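Local structure of Glucanase/chitosanase (Paenibacillus fukuinensis, 4ZY9) at residues V45-N53 and K113-V121. The protein probably hydrolyses glycosidic bonds in chitosan and beta-glucan, the piece described here being a CBM32 carbohydrate-binding module that recognises chitosan. The protein carries 1 engineered substitution. Numbering follows the deposited sequence.
Engineered in segment 113-121: Met117 (natural residue Val).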
loop_
_atom_site.group_PDB
_atom_site.type_symbol
_atom_site.label_atom_id
_atom_site.label_comp_id
_atom_site.label_asym_id
_atom_site.label_seq_id
_atom_site.Cartn_x
_atom_site.Cartn_y
_atom_site.Cartn_z
ATOM N N VAL A 45 -13.968 2.245 -9.743
ATOM C CA VAL A 45 -14.480 2.896 -8.588
ATOM C C VAL A 45 -13.370 3.463 -7.750
ATOM O O VAL A 45 -12.376 2.782 -7.384
ATOM C CB VAL A 45 -15.229 1.918 -7.672
ATOM C CG1 VAL A 45 -15.631 2.492 -6.346
ATOM C CG2 VAL A 45 -16.449 1.275 -8.297
ATOM N N ASP A 46 -13.478 4.767 -7.456
ATOM C CA ASP A 46 -12.560 5.486 -6.578
ATOM C C ASP A 46 -13.218 5.806 -5.282
ATOM O O ASP A 46 -14.478 6.088 -5.302
ATOM C CB ASP A 46 -12.138 6.802 -7.267
ATOM C CG ASP A 46 -11.474 6.535 -8.591
ATOM O OD1 ASP A 46 -10.499 5.732 -8.629
ATOM O OD2 ASP A 46 -11.915 7.069 -9.612
ATOM N N PRO A 47 -12.568 5.850 -4.158
ATOM C CA PRO A 47 -11.151 5.481 -3.980
ATOM C C PRO A 47 -10.994 4.007 -3.768
ATOM O O PRO A 47 -11.957 3.239 -3.657
ATOM C CB PRO A 47 -10.774 6.233 -2.679
ATOM C CG PRO A 47 -12.066 6.085 -1.811
ATOM C CD PRO A 47 -13.190 6.209 -2.856
ATOM N N GLN A 48 -9.774 3.526 -3.709
ATOM C CA GLN A 48 -9.409 2.212 -3.219
ATOM C C GLN A 48 -8.229 2.289 -2.333
ATOM O O GLN A 48 -7.450 3.248 -2.422
ATOM C CB GLN A 48 -9.144 1.210 -4.349
ATOM C CG GLN A 48 -10.286 1.078 -5.305
ATOM C CD GLN A 48 -11.544 0.372 -4.782
ATOM O OE1 GLN A 48 -12.651 0.541 -5.420
ATOM N NE2 GLN A 48 -11.428 -0.474 -3.842
ATOM N N TRP A 49 -7.980 1.351 -1.503
ATOM C CA TRP A 49 -6.848 1.379 -0.505
ATOM C C TRP A 49 -6.416 0.020 -0.146
ATOM O O TRP A 49 -7.212 -0.963 -0.252
ATOM C CB TRP A 49 -7.201 2.286 0.698
ATOM C CG TRP A 49 -8.432 1.891 1.453
ATOM C CD1 TRP A 49 -9.655 2.501 1.350
ATOM C CD2 TRP A 49 -8.605 0.782 2.331
ATOM N NE1 TRP A 49 -10.567 1.893 2.125
ATOM C CE2 TRP A 49 -9.992 0.852 2.796
ATOM C CE3 TRP A 49 -7.781 -0.171 2.834
ATOM C CZ2 TRP A 49 -10.531 -0.098 3.676
ATOM C CZ3 TRP A 49 -8.383 -1.185 3.703
ATOM C CH2 TRP A 49 -9.695 -1.093 4.105
ATOM N N ILE A 50 -5.202 -0.094 0.381
ATOM C CA ILE A 50 -4.684 -1.299 0.915
ATOM C C ILE A 50 -3.790 -0.959 2.060
ATOM O O ILE A 50 -2.982 0.001 1.932
ATOM C CB ILE A 50 -3.952 -2.131 -0.171
ATOM C CG1 ILE A 50 -3.406 -3.455 0.395
ATOM C CG2 ILE A 50 -2.861 -1.326 -0.879
ATOM C CD1 ILE A 50 -3.081 -4.414 -0.682
ATOM N N TYR A 51 -3.840 -1.663 3.164
ATOM C CA TYR A 51 -2.921 -1.470 4.245
ATOM C C TYR A 51 -2.372 -2.773 4.733
ATOM O O TYR A 51 -2.952 -3.875 4.492
ATOM C CB TYR A 51 -3.458 -0.653 5.473
ATOM C CG TYR A 51 -4.548 -1.274 6.291
ATOM C CD1 TYR A 51 -4.305 -2.269 7.224
ATOM C CD2 TYR A 51 -5.827 -0.836 6.203
ATOM C CE1 TYR A 51 -5.329 -2.763 8.034
ATOM C CE2 TYR A 51 -6.860 -1.339 7.031
ATOM C CZ TYR A 51 -6.541 -2.283 7.899
ATOM O OH TYR A 51 -7.575 -2.770 8.729
ATOM N N VAL A 52 -1.230 -2.733 5.403
ATOM C CA VAL A 52 -0.554 -3.847 6.062
ATOM C C VAL A 52 -0.499 -3.614 7.533
ATOM O O VAL A 52 -0.269 -2.517 7.989
ATOM C CB VAL A 52 0.827 -4.122 5.445
ATOM C CG1 VAL A 52 1.766 -2.970 5.570
ATOM C CG2 VAL A 52 1.402 -5.412 5.952
ATOM N N ASN A 53 -0.693 -4.725 8.308
ATOM C CA ASN A 53 -0.502 -4.768 9.756
ATOM C C ASN A 53 0.873 -5.271 9.995
ATOM O O ASN A 53 1.142 -6.482 9.738
ATOM C CB ASN A 53 -1.598 -5.687 10.325
ATOM C CG ASN A 53 -1.509 -5.803 11.838
ATOM O OD1 ASN A 53 -0.521 -5.491 12.438
ATOM N ND2 ASN A 53 -2.565 -6.338 12.444
ATOM N N LYS A 113 1.884 0.819 13.363
ATOM C CA LYS A 113 1.472 -0.570 13.263
ATOM C C LYS A 113 0.878 -0.833 11.893
ATOM O O LYS A 113 0.946 -1.993 11.397
ATOM C CB LYS A 113 0.492 -0.928 14.369
ATOM C CG LYS A 113 0.073 -2.381 14.357
ATOM C CD LYS A 113 -0.803 -2.746 15.526
ATOM C CE LYS A 113 -1.280 -4.161 15.418
ATOM N NZ LYS A 113 -2.195 -4.543 16.523
ATOM N N TYR A 114 0.275 0.135 11.265
ATOM C CA TYR A 114 -0.363 -0.013 9.965
ATOM C C TYR A 114 0.119 0.991 8.957
ATOM O O TYR A 114 0.300 2.168 9.335
ATOM C CB TYR A 114 -1.895 0.088 10.068
ATOM C CG TYR A 114 -2.543 -0.781 11.090
ATOM C CD1 TYR A 114 -2.882 -2.091 10.837
ATOM C CD2 TYR A 114 -2.750 -0.316 12.385
ATOM C CE1 TYR A 114 -3.516 -2.915 11.781
ATOM C CE2 TYR A 114 -3.365 -1.153 13.378
ATOM C CZ TYR A 114 -3.747 -2.374 13.017
ATOM O OH TYR A 114 -4.299 -3.203 14.011
ATOM N N VAL A 115 0.302 0.575 7.713
ATOM C CA VAL A 115 0.785 1.475 6.671
ATOM C C VAL A 115 -0.153 1.297 5.467
ATOM O O VAL A 115 -0.383 0.116 5.073
ATOM C CB VAL A 115 2.248 1.162 6.291
ATOM C CG1 VAL A 115 2.715 2.138 5.206
ATOM C CG2 VAL A 115 3.105 1.230 7.506
ATOM N N ARG A 116 -0.718 2.360 4.958
ATOM C CA ARG A 116 -1.730 2.335 3.947
ATOM C C ARG A 116 -1.331 3.091 2.697
ATOM O O ARG A 116 -0.775 4.191 2.806
ATOM C CB ARG A 116 -3.018 2.973 4.480
ATOM C CG ARG A 116 -4.248 2.862 3.582
ATOM C CD ARG A 116 -5.617 3.021 4.240
ATOM N NE ARG A 116 -5.872 4.407 4.635
ATOM C CZ ARG A 116 -7.110 4.920 4.824
ATOM N NH1 ARG A 116 -8.153 4.120 4.726
ATOM N NH2 ARG A 116 -7.243 6.180 5.083
HETATM N N MSE A 117 -1.672 2.554 1.574
HETATM C CA MSE A 117 -1.716 3.288 0.275
HETATM C C MSE A 117 -3.162 3.576 0.005
HETATM O O MSE A 117 -3.985 2.616 -0.071
HETATM C CB MSE A 117 -1.151 2.429 -0.815
HETATM C CG MSE A 117 -0.915 3.143 -2.150
HETATM SE SE MSE A 117 -2.593 3.670 -3.125
HETATM C CE MSE A 117 -3.410 1.932 -3.365
ATOM N N HIS A 118 -3.586 4.828 0.026
ATOM C CA HIS A 118 -4.954 5.247 -0.245
ATOM C C HIS A 118 -4.988 5.978 -1.577
ATOM O O HIS A 118 -4.328 6.996 -1.718
ATOM C CB HIS A 118 -5.495 6.131 0.907
ATOM C CG HIS A 118 -6.907 6.457 0.795
ATOM N ND1 HIS A 118 -7.368 7.468 0.019
ATOM C CD2 HIS A 118 -7.989 5.819 1.284
ATOM C CE1 HIS A 118 -8.700 7.474 0.046
ATOM N NE2 HIS A 118 -9.090 6.476 0.800
ATOM N N GLY A 119 -5.690 5.475 -2.513
ATOM C CA GLY A 119 -5.693 5.973 -3.832
ATOM C C GLY A 119 -6.990 6.604 -4.218
ATOM O O GLY A 119 -8.091 6.028 -3.980
ATOM N N THR A 120 -6.978 7.767 -4.870
ATOM C CA THR A 120 -8.166 8.495 -5.270
ATOM C C THR A 120 -8.354 8.728 -6.733
ATOM O O THR A 120 -9.513 9.000 -7.163
ATOM C CB THR A 120 -8.316 9.835 -4.488
ATOM O OG1 THR A 120 -7.193 10.621 -4.848
ATOM C CG2 THR A 120 -8.406 9.650 -2.991
ATOM N N VAL A 121 -7.314 8.691 -7.539
ATOM C CA VAL A 121 -7.412 8.863 -8.978
ATOM C C VAL A 121 -6.554 7.741 -9.634
ATOM O O VAL A 121 -5.368 7.569 -9.262
ATOM C CB VAL A 121 -6.953 10.229 -9.550
ATOM C CG1 VAL A 121 -7.155 10.314 -11.043
ATOM C CG2 VAL A 121 -7.702 11.399 -8.813
HETATM O O HOH W 1 -2.818 -6.994 15.336
#
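Trp49 holds its indole CG between the backbone N and carbonyl carbon, whereas Arg116 sends CG anti to its N and then bends at chi3 (72°); together these torsions bring Arg116 NH1 over one face of the indole. The two belong to neighbouring antiparallel strands, 48-53 and 114-120, of one sheet in the beta-sandwich of this CBM32 module. Cation-pi geometry is met: Arg116 CZ lies 5.0 Å from the centroid of the Trp49 five-membered ring, 17° off its normal. His118 CD2 lies 3.7 Å above the centre of the Arg116 guanidinium plane, on the side where the indole also lies; Gln78 takes a hydrogen bond from NH2, and Trp89 adds a second cation-pi contact. An alanine in place of Trp49 would probably take away the aromatic face under NH1, leaving Gln78 and Trp89 to fix the guanidinium.

Further along the same face, the Tyr51 and Tyr114 side chains point the same way, with Tyr51 CE1 3.8 Å from Tyr114 CD1 and the ring planes 81° apart. Backbone pairing is regular: Gln48 with Gly119, Ile50 with Met117 and Val52 with Val115 each exchange two hydrogen bonds, the straightest being Gly119 N to Gln48 O (2.8 Å).

On the opposite face Ile50, Val115 and the engineered Met117, a selenomethionine, pack against Phe133 of strand 129-136 in the sandwich interior; Ile50 CG2 is 4.1 Å from Met117 CB. At the far end Asn53 lies alongside extended Lys113, its OD1 bonded to Gly55 N, while Lys113 NZ also reaches Ser83 O. One water accepts from both Asn53 ND2, at 3.0 Å, and Lys113 NZ.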